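Local coordinates for phenazine biosynthesis protein, PhzF family (Bacillus anthracis, PDB 3EDN) that is of unestablished function but, as a PhzF-family protein with a diaminopimelate epimerase-like fold, may be an isomerase, at residues L52-F64 with A94-P106. Numbering follows the deposited sequence.
With SO4 (sulfate ion), chain O.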
loop_
_atom_site.group_PDB
_atom_site.type_symbol
_atom_site.label_atom_id
_atom_site.label_comp_id
_atom_site.label_asym_id
_atom_site.label_seq_id
_atom_site.Cartn_x
_atom_site.Cartn_y
_atom_site.Cartn_z
ATOM N N LEU A 52 7.020 4.843 -7.466
ATOM C CA LEU A 52 7.329 3.623 -6.705
ATOM C C LEU A 52 8.284 2.710 -7.468
ATOM O O LEU A 52 8.491 2.868 -8.676
ATOM C CB LEU A 52 6.034 2.857 -6.432
ATOM C CG LEU A 52 5.042 3.663 -5.593
ATOM C CD1 LEU A 52 3.597 3.226 -5.765
ATOM C CD2 LEU A 52 5.440 3.538 -4.138
ATOM N N SER A 53 8.871 1.760 -6.749
ATOM C CA SER A 53 9.743 0.768 -7.382
ATOM C C SER A 53 8.894 -0.287 -8.088
ATOM O O SER A 53 7.763 -0.547 -7.695
ATOM C CB SER A 53 10.654 0.092 -6.341
ATOM O OG SER A 53 11.620 1.000 -5.824
ATOM N N SER A 54 9.459 -0.913 -9.125
ATOM C CA SER A 54 8.736 -1.921 -9.906
ATOM C C SER A 54 9.597 -3.141 -10.165
ATOM O O SER A 54 10.780 -2.998 -10.429
ATOM C CB SER A 54 8.291 -1.364 -11.267
ATOM O OG SER A 54 7.599 -2.368 -12.008
ATOM N N GLU A 55 8.958 -4.314 -10.142
ATOM C CA GLU A 55 9.593 -5.585 -10.498
ATOM C C GLU A 55 9.617 -5.827 -12.004
ATOM O O GLU A 55 10.365 -6.681 -12.485
ATOM C CB GLU A 55 8.829 -6.741 -9.851
ATOM C CG GLU A 55 8.889 -6.772 -8.328
ATOM C CD GLU A 55 10.227 -7.271 -7.817
ATOM O OE1 GLU A 55 10.785 -8.209 -8.428
ATOM O OE2 GLU A 55 10.727 -6.719 -6.816
ATOM N N VAL A 56 8.794 -5.088 -12.748
ATOM C CA VAL A 56 8.512 -5.443 -14.141
ATOM C C VAL A 56 8.596 -4.269 -15.113
ATOM O O VAL A 56 8.339 -4.444 -16.304
ATOM C CB VAL A 56 7.108 -6.080 -14.283
ATOM C CG1 VAL A 56 7.040 -7.413 -13.553
ATOM C CG2 VAL A 56 6.027 -5.129 -13.778
ATOM N N ALA A 57 8.931 -3.085 -14.610
ATOM C CA ALA A 57 9.040 -1.874 -15.455
ATOM C C ALA A 57 10.058 -0.919 -14.854
ATOM O O ALA A 57 10.549 -1.157 -13.747
ATOM C CB ALA A 57 7.694 -1.172 -15.589
ATOM N N ASP A 58 10.362 0.174 -15.548
ATOM C CA ASP A 58 11.342 1.126 -15.043
ATOM C C ASP A 58 10.894 1.696 -13.695
ATOM O O ASP A 58 11.676 1.788 -12.743
ATOM C CB ASP A 58 11.588 2.251 -16.048
ATOM C CG ASP A 58 12.257 1.757 -17.321
ATOM O OD1 ASP A 58 13.250 0.987 -17.221
ATOM O OD2 ASP A 58 11.803 2.120 -18.430
ATOM N N ILE A 59 9.626 2.081 -13.631
ATOM C CA ILE A 59 9.018 2.579 -12.404
ATOM C C ILE A 59 7.595 2.077 -12.300
ATOM O O ILE A 59 7.057 1.528 -13.258
ATOM C CB ILE A 59 9.012 4.129 -12.315
ATOM C CG1 ILE A 59 8.070 4.733 -13.362
ATOM C CG2 ILE A 59 10.410 4.694 -12.488
ATOM C CD1 ILE A 59 7.782 6.229 -13.111
ATOM N N ARG A 60 7.007 2.249 -11.119
ATOM C CA ARG A 60 5.598 1.992 -10.892
ATOM C C ARG A 60 4.974 3.312 -10.445
ATOM O O ARG A 60 5.641 4.160 -9.844
ATOM C CB ARG A 60 5.426 0.906 -9.825
ATOM C CG ARG A 60 4.006 0.582 -9.405
ATOM C CD ARG A 60 3.994 -0.766 -8.642
ATOM N NE ARG A 60 4.861 -0.744 -7.455
ATOM C CZ ARG A 60 4.418 -0.575 -6.209
ATOM N NH1 ARG A 60 3.125 -0.429 -5.967
ATOM N NH2 ARG A 60 5.280 -0.558 -5.193
HETATM N N MSE A 61 3.699 3.507 -10.755
HETATM C CA MSE A 61 3.007 4.712 -10.308
HETATM C C MSE A 61 1.655 4.337 -9.760
HETATM O O MSE A 61 0.969 3.504 -10.336
HETATM C CB MSE A 61 2.779 5.671 -11.476
HETATM C CG MSE A 61 3.949 6.543 -11.817
HETATM SE SE MSE A 61 3.392 7.988 -13.015
HETATM C CE MSE A 61 2.400 8.986 -11.846
ATOM N N ARG A 62 1.256 4.965 -8.660
ATOM C CA ARG A 62 -0.128 4.871 -8.205
ATOM C C ARG A 62 -0.733 6.266 -8.234
ATOM O O ARG A 62 -0.025 7.268 -8.015
ATOM C CB ARG A 62 -0.216 4.221 -6.819
ATOM C CG ARG A 62 0.168 2.736 -6.846
ATOM C CD ARG A 62 0.174 2.104 -5.453
ATOM N NE ARG A 62 -1.159 1.785 -4.981
ATOM C CZ ARG A 62 -1.427 0.996 -3.944
ATOM N NH1 ARG A 62 -0.434 0.422 -3.246
ATOM N NH2 ARG A 62 -2.694 0.761 -3.623
ATOM N N TYR A 63 -2.037 6.323 -8.493
ATOM C CA TYR A 63 -2.750 7.584 -8.735
ATOM C C TYR A 63 -3.926 7.682 -7.767
ATOM O O TYR A 63 -4.720 6.745 -7.692
ATOM C CB TYR A 63 -3.313 7.576 -10.150
ATOM C CG TYR A 63 -2.326 7.232 -11.262
ATOM C CD1 TYR A 63 -1.500 8.215 -11.837
ATOM C CD2 TYR A 63 -2.271 5.943 -11.796
ATOM C CE1 TYR A 63 -0.643 7.903 -12.871
ATOM C CE2 TYR A 63 -1.393 5.625 -12.833
ATOM C CZ TYR A 63 -0.597 6.606 -13.377
ATOM O OH TYR A 63 0.266 6.309 -14.417
ATOM N N PHE A 64 -4.037 8.780 -7.022
ATOM C CA PHE A 64 -5.141 8.924 -6.069
ATOM C C PHE A 64 -5.844 10.259 -6.207
ATOM O O PHE A 64 -5.193 11.289 -6.340
ATOM C CB PHE A 64 -4.627 8.848 -4.625
ATOM C CG PHE A 64 -4.180 7.492 -4.200
ATOM C CD1 PHE A 64 -5.025 6.682 -3.449
ATOM C CD2 PHE A 64 -2.908 7.028 -4.526
ATOM C CE1 PHE A 64 -4.625 5.418 -3.031
ATOM C CE2 PHE A 64 -2.500 5.779 -4.108
ATOM C CZ PHE A 64 -3.364 4.967 -3.359
ATOM N N ALA A 94 15.109 7.938 -23.827
ATOM C CA ALA A 94 14.006 8.690 -24.405
ATOM C C ALA A 94 12.690 7.935 -24.312
ATOM O O ALA A 94 11.687 8.340 -24.897
ATOM C CB ALA A 94 14.320 9.031 -25.856
ATOM N N SER A 95 12.703 6.819 -23.599
ATOM C CA SER A 95 11.473 6.088 -23.337
ATOM C C SER A 95 11.514 5.447 -21.956
ATOM O O SER A 95 12.586 5.266 -21.366
ATOM C CB SER A 95 11.217 5.040 -24.411
ATOM O OG SER A 95 12.257 4.089 -24.443
ATOM N N LEU A 96 10.333 5.134 -21.440
ATOM C CA LEU A 96 10.188 4.643 -20.077
ATOM C C LEU A 96 9.027 3.658 -20.060
ATOM O O LEU A 96 8.059 3.839 -20.799
ATOM C CB LEU A 96 9.885 5.826 -19.126
ATOM C CG LEU A 96 9.882 5.635 -17.605
ATOM C CD1 LEU A 96 11.312 5.581 -17.115
ATOM C CD2 LEU A 96 9.105 6.726 -16.860
ATOM N N THR A 97 9.087 2.646 -19.201
ATOM C CA THR A 97 7.886 1.867 -18.905
ATOM C C THR A 97 7.413 2.123 -17.479
ATOM O O THR A 97 8.226 2.272 -16.555
ATOM C CB THR A 97 8.095 0.353 -19.106
ATOM O OG1 THR A 97 9.229 -0.058 -18.341
ATOM C CG2 THR A 97 8.340 0.023 -20.600
ATOM N N ILE A 98 6.094 2.191 -17.316
ATOM C CA ILE A 98 5.460 2.485 -16.039
ATOM C C ILE A 98 4.489 1.365 -15.698
ATOM O O ILE A 98 3.524 1.113 -16.423
ATOM C CB ILE A 98 4.660 3.816 -16.070
ATOM C CG1 ILE A 98 5.538 4.995 -16.510
ATOM C CG2 ILE A 98 4.034 4.076 -14.704
ATOM C CD1 ILE A 98 4.747 6.274 -16.768
ATOM N N GLU A 99 4.749 0.674 -14.598
ATOM C CA GLU A 99 3.798 -0.306 -14.114
ATOM C C GLU A 99 2.595 0.378 -13.473
ATOM O O GLU A 99 2.755 1.198 -12.567
ATOM C CB GLU A 99 4.448 -1.251 -13.109
ATOM C CG GLU A 99 3.476 -2.346 -12.706
ATOM C CD GLU A 99 3.993 -3.283 -11.648
ATOM O OE1 GLU A 99 5.096 -3.036 -11.099
ATOM O OE2 GLU A 99 3.261 -4.272 -11.377
ATOM N N THR A 100 1.398 0.060 -13.954
ATOM C CA THR A 100 0.174 0.558 -13.323
ATOM C C THR A 100 -0.818 -0.584 -13.153
ATOM O O THR A 100 -0.628 -1.686 -13.681
ATOM C CB THR A 100 -0.533 1.675 -14.138
ATOM O OG1 THR A 100 -1.283 1.088 -15.210
ATOM C CG2 THR A 100 0.463 2.709 -14.671
ATOM N N LYS A 101 -1.890 -0.310 -12.418
ATOM C CA LYS A 101 -2.909 -1.317 -12.191
ATOM C C LYS A 101 -3.664 -1.647 -13.479
ATOM O O LYS A 101 -4.290 -2.705 -13.578
ATOM C CB LYS A 101 -3.850 -0.888 -11.058
ATOM C CG LYS A 101 -3.174 -0.949 -9.686
ATOM C CD LYS A 101 -4.143 -0.719 -8.539
ATOM C CE LYS A 101 -3.453 -0.944 -7.206
ATOM N NZ LYS A 101 -4.430 -0.762 -6.102
ATOM N N ALA A 102 -3.586 -0.769 -14.478
ATOM C CA ALA A 102 -4.204 -1.048 -15.780
ATOM C C ALA A 102 -3.216 -1.644 -16.792
ATOM O O ALA A 102 -3.545 -1.783 -17.976
ATOM C CB ALA A 102 -4.867 0.199 -16.341
ATOM N N GLY A 103 -2.018 -1.999 -16.333
ATOM C CA GLY A 103 -0.990 -2.548 -17.215
ATOM C C GLY A 103 0.282 -1.715 -17.283
ATOM O O GLY A 103 0.365 -0.637 -16.695
ATOM N N ILE A 104 1.285 -2.236 -17.977
ATOM C CA ILE A 104 2.530 -1.514 -18.189
ATOM C C ILE A 104 2.346 -0.534 -19.345
ATOM O O ILE A 104 1.974 -0.935 -20.455
ATOM C CB ILE A 104 3.716 -2.477 -18.443
ATOM C CG1 ILE A 104 3.901 -3.394 -17.233
ATOM C CG2 ILE A 104 5.011 -1.702 -18.756
ATOM C CD1 ILE A 104 4.970 -4.436 -17.404
ATOM N N LEU A 105 2.597 0.747 -19.060
ATOM C CA LEU A 105 2.481 1.833 -20.046
ATOM C C LEU A 105 3.830 2.212 -20.630
ATOM O O LEU A 105 4.731 2.593 -19.902
ATOM C CB LEU A 105 1.895 3.086 -19.389
ATOM C CG LEU A 105 0.594 2.968 -18.606
ATOM C CD1 LEU A 105 0.243 4.350 -18.063
ATOM C CD2 LEU A 105 -0.530 2.402 -19.473
ATOM N N PRO A 106 3.986 2.117 -21.948
ATOM C CA PRO A 106 5.162 2.678 -22.591
ATOM C C PRO A 106 5.001 4.189 -22.763
ATOM O O PRO A 106 3.981 4.658 -23.294
ATOM C CB PRO A 106 5.174 2.018 -23.977
ATOM C CG PRO A 106 4.056 1.064 -23.992
ATOM C CD PRO A 106 3.107 1.431 -22.899
HETATM S S SO4 O . -3.874 -2.544 -2.630
HETATM O O1 SO4 O . -2.964 -3.454 -1.945
HETATM O O2 SO4 O . -3.801 -1.212 -2.044
HETATM O O3 SO4 O . -3.536 -2.498 -4.048
HETATM O O4 SO4 O . -5.228 -3.075 -2.455
HETATM O O HOH W 1 6.208 -4.537 -9.287
#
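The side chains of Arg60 and Glu99 run side by side, their flat ends turned 65° apart; Arg60 CD touches Glu99 OE1 at 3.5 Å, while the charged ends stay beyond salt-bridge distance. Leu52 CB covers one face of that guanidinium, and at its edge NE donates to Ser53 O (2.9 Å), which fixes its rotation. Arg62 NH2 meets O2 of a sulfate, probably from the crystallisation liquor, at its guanidinium edge (2.8 Å), and Lys101 NZ reaches O3. At the ring edge of Tyr63 lies Thr100 CG2, 3.6 Å from Tyr63 OH, which bonds to Thr77. Glu99, extended with CG anti to the backbone N (chi1 -175°), carries OE1 to Ser54 OG (2.7 Å), which approaches from the anti side, 32° out of the carboxylate plane; a water links OE1 to Glu55 N. Thr97 and Asp58 grip each other reciprocally: Asp58 N donates to Thr97 OG1 (3.0 Å) and Thr97 N to Asp58 OD2. On the face bearing Ile59 and Ile98, these and Met61 pack toward helix 74-86. Lys2 of the second subunit brings Glu99 a countercharge across the interface, and Glu69 of the same chain pairs with Arg62 and Lys101, so these charges are probably largely balanced.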